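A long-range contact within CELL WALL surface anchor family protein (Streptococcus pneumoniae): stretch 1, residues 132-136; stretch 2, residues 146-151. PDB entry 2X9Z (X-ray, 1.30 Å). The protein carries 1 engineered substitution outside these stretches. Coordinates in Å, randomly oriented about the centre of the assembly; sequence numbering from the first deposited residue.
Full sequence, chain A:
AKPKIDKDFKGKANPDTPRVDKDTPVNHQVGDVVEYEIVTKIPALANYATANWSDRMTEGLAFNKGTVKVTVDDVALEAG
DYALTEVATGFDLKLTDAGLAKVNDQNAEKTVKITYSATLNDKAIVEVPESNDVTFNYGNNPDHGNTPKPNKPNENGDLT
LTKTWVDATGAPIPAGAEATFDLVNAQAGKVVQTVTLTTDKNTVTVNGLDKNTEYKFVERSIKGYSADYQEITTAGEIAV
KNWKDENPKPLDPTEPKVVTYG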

# COMPACT_ATOMS: atom_id res chain seq x y z
N ASN A 132 1.67 -3.12 -8.12
CA ASN A 132 0.98 -2.25 -7.19
C ASN A 132 1.43 -2.59 -5.78
O ASN A 132 2.11 -3.59 -5.57
CB ASN A 132 -0.51 -2.43 -7.35
CG ASN A 132 -0.98 -3.78 -6.90
OD1 ASN A 132 -0.70 -4.83 -7.46
N ASP A 133 1.09 -1.74 -4.82
CA ASP A 133 1.47 -1.96 -3.43
C ASP A 133 0.31 -1.60 -2.51
O ASP A 133 -0.30 -0.55 -2.67
CB ASP A 133 2.75 -1.19 -3.05
CG ASP A 133 2.58 0.32 -3.09
OD1 ASP A 133 2.49 0.89 -4.20
OD2 ASP A 133 2.58 0.96 -2.01
N VAL A 134 0.01 -2.49 -1.58
CA VAL A 134 -1.12 -2.33 -0.67
C VAL A 134 -0.65 -2.46 0.76
O VAL A 134 0.29 -3.21 1.06
CB VAL A 134 -2.18 -3.42 -0.92
CG1 VAL A 134 -3.14 -3.54 0.26
CG2 VAL A 134 -2.93 -3.13 -2.19
N THR A 135 -1.31 -1.72 1.65
CA THR A 135 -1.19 -1.98 3.07
C THR A 135 -2.56 -2.13 3.68
O THR A 135 -3.53 -1.50 3.23
CB THR A 135 -0.45 -0.87 3.86
OG1 THR A 135 -1.09 0.41 3.67
CG2 THR A 135 1.01 -0.79 3.46
N PHE A 136 -2.64 -2.97 4.70
CA PHE A 136 -3.77 -2.98 5.61
C PHE A 136 -3.28 -2.36 6.91
O PHE A 136 -2.42 -2.92 7.59
CB PHE A 136 -4.29 -4.40 5.86
CG PHE A 136 -5.48 -4.46 6.78
CD1 PHE A 136 -6.63 -3.73 6.51
CD2 PHE A 136 -5.44 -5.25 7.92
CE1 PHE A 136 -7.72 -3.79 7.36
CE2 PHE A 136 -6.54 -5.32 8.77
CZ PHE A 136 -7.68 -4.58 8.49
N ASN A 146 -0.63 4.28 5.87
CA ASN A 146 -1.11 3.98 4.53
C ASN A 146 0.04 3.41 3.70
O ASN A 146 1.10 3.10 4.24
CB ASN A 146 -1.74 5.21 3.88
CG ASN A 146 -0.83 6.40 3.94
OD1 ASN A 146 0.35 6.28 3.61
ND2 ASN A 146 -1.35 7.54 4.37
N THR A 147 -0.14 3.26 2.39
CA THR A 147 0.82 2.52 1.58
C THR A 147 1.80 3.47 0.88
O THR A 147 1.47 4.62 0.59
CB THR A 147 0.10 1.59 0.58
OG1 THR A 147 0.98 0.53 0.18
CG2 THR A 147 -0.41 2.35 -0.65
N PRO A 148 3.03 3.00 0.59
CA PRO A 148 3.96 3.87 -0.16
C PRO A 148 3.42 4.36 -1.51
O PRO A 148 2.68 3.64 -2.20
CB PRO A 148 5.19 2.96 -0.36
CG PRO A 148 5.16 2.08 0.85
CD PRO A 148 3.69 1.78 1.08
N LYS A 149 3.77 5.59 -1.87
CA LYS A 149 3.46 6.14 -3.19
C LYS A 149 4.75 6.09 -4.02
O LYS A 149 5.73 6.76 -3.68
CB LYS A 149 2.98 7.59 -3.09
CG LYS A 149 1.54 7.79 -2.59
CD LYS A 149 1.40 7.48 -1.10
CE LYS A 149 -0.06 7.46 -0.64
NZ LYS A 149 -0.12 7.02 0.79
N PRO A 150 4.77 5.30 -5.11
CA PRO A 150 6.00 5.22 -5.90
C PRO A 150 6.36 6.54 -6.56
O PRO A 150 5.48 7.35 -6.87
CB PRO A 150 5.67 4.17 -6.96
CG PRO A 150 4.53 3.40 -6.42
CD PRO A 150 3.75 4.35 -5.57
N ASN A 151 7.66 6.77 -6.77
CA ASN A 151 8.13 7.98 -7.44
C ASN A 151 9.40 7.71 -8.21
O ASN A 151 10.17 6.81 -7.87
CB ASN A 151 8.38 9.10 -6.42
CG ASN A 151 8.38 10.50 -7.05
OD1 ASN A 151 8.06 10.67 -8.23
ND2 ASN A 151 8.74 11.50 -6.25
O HOH W 1 2.80 -1.60 0.92

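A small contact between a strand and an irregular segment often depends on a single well-placed polar pair, with the surrounding side chains arranged to shelter it. The contact between residues 132-136 and 146-151 of this cell wall surface anchor protein illustrates the principle. The first stretch lies within a longer β-strand; the second has no regular secondary structure and runs in nearly the reverse direction, the two end-to-end vectors being 167° apart. Together they bury 261 Å², most of it contributed by Asp-133, Thr-147 and Thr-135.

The alternation of the strand determines which side chains can take part. Asp-133 and Thr-135 direct their CA-to-CB bonds toward the second stretch, whereas those of Asn-132 and Val-134 point away. Two neighbours on the same side of the strand thus supply nearly all of its contact surface, and Val-134 contributes almost none.

Asp-133 has the largest share, with 83 Å² covered. Its chi1 of 65° (p) and chi2 of -72° bring the carboxylate up against the loop, where Asp-133 OD2 accepts a hydrogen bond of 2.7 Å from OG1 of Thr-147. This is the one direct hydrogen bond between the stretches, and a short side chain ending in two oxygens suits a site so close to the backbone of its partner. Asp-133 OD2 also lies 2.7 Å from the carbonyl O of Pro-148, a separation unusually short for two oxygens; whether a proton lies between them is left open. The proline ring also packs against the carboxylate, with Pro-148 CD 3.4 Å from Asp-133 OD2. Farther along the loop, CG of Pro-150 approaches Asp-133 OD1 to 3.9 Å, so that the acid group meets nonpolar ring atoms as well as polar ones.

Thr-147, with 62 Å² covered, is the loop's counterpart. Its CA-to-CB bond points toward the strand, and the t rotamer (chi1 -158°) places OG1 where it can serve two partners. While donating to Asp-133, the hydroxyl accepts a hydrogen bond of 2.9 Å from the O of water 1 to Thr-147 OG1; that water O also donates to the carbonyl O of Val-134 at 3.0 Å. The bridge therefore joins the loop to the strand backbone even where the valine side chain turns away. A hydroxyl, able to donate and accept at once, is well suited to this double role.

Thr-135 contributes 57 Å² largely through packing. In its p rotamer (chi1 57°), Thr-135 OG1 sits 3.2 Å from Asn-146 C and 3.5 Å from Thr-147 CB. The distance of 3.3 Å from Thr-135 OG1 to Thr-147 N might suggest a hydrogen bond, but the angle is poor. The methyl CG2 of Thr-135 lies more loosely, 4.4 Å from Pro-148 CD. The two threonines are also the backbone register point, the CA atoms of Thr-135 and Thr-147 being 5.1 Å apart, and compact branched side chains suit so close an approach of the two backbones.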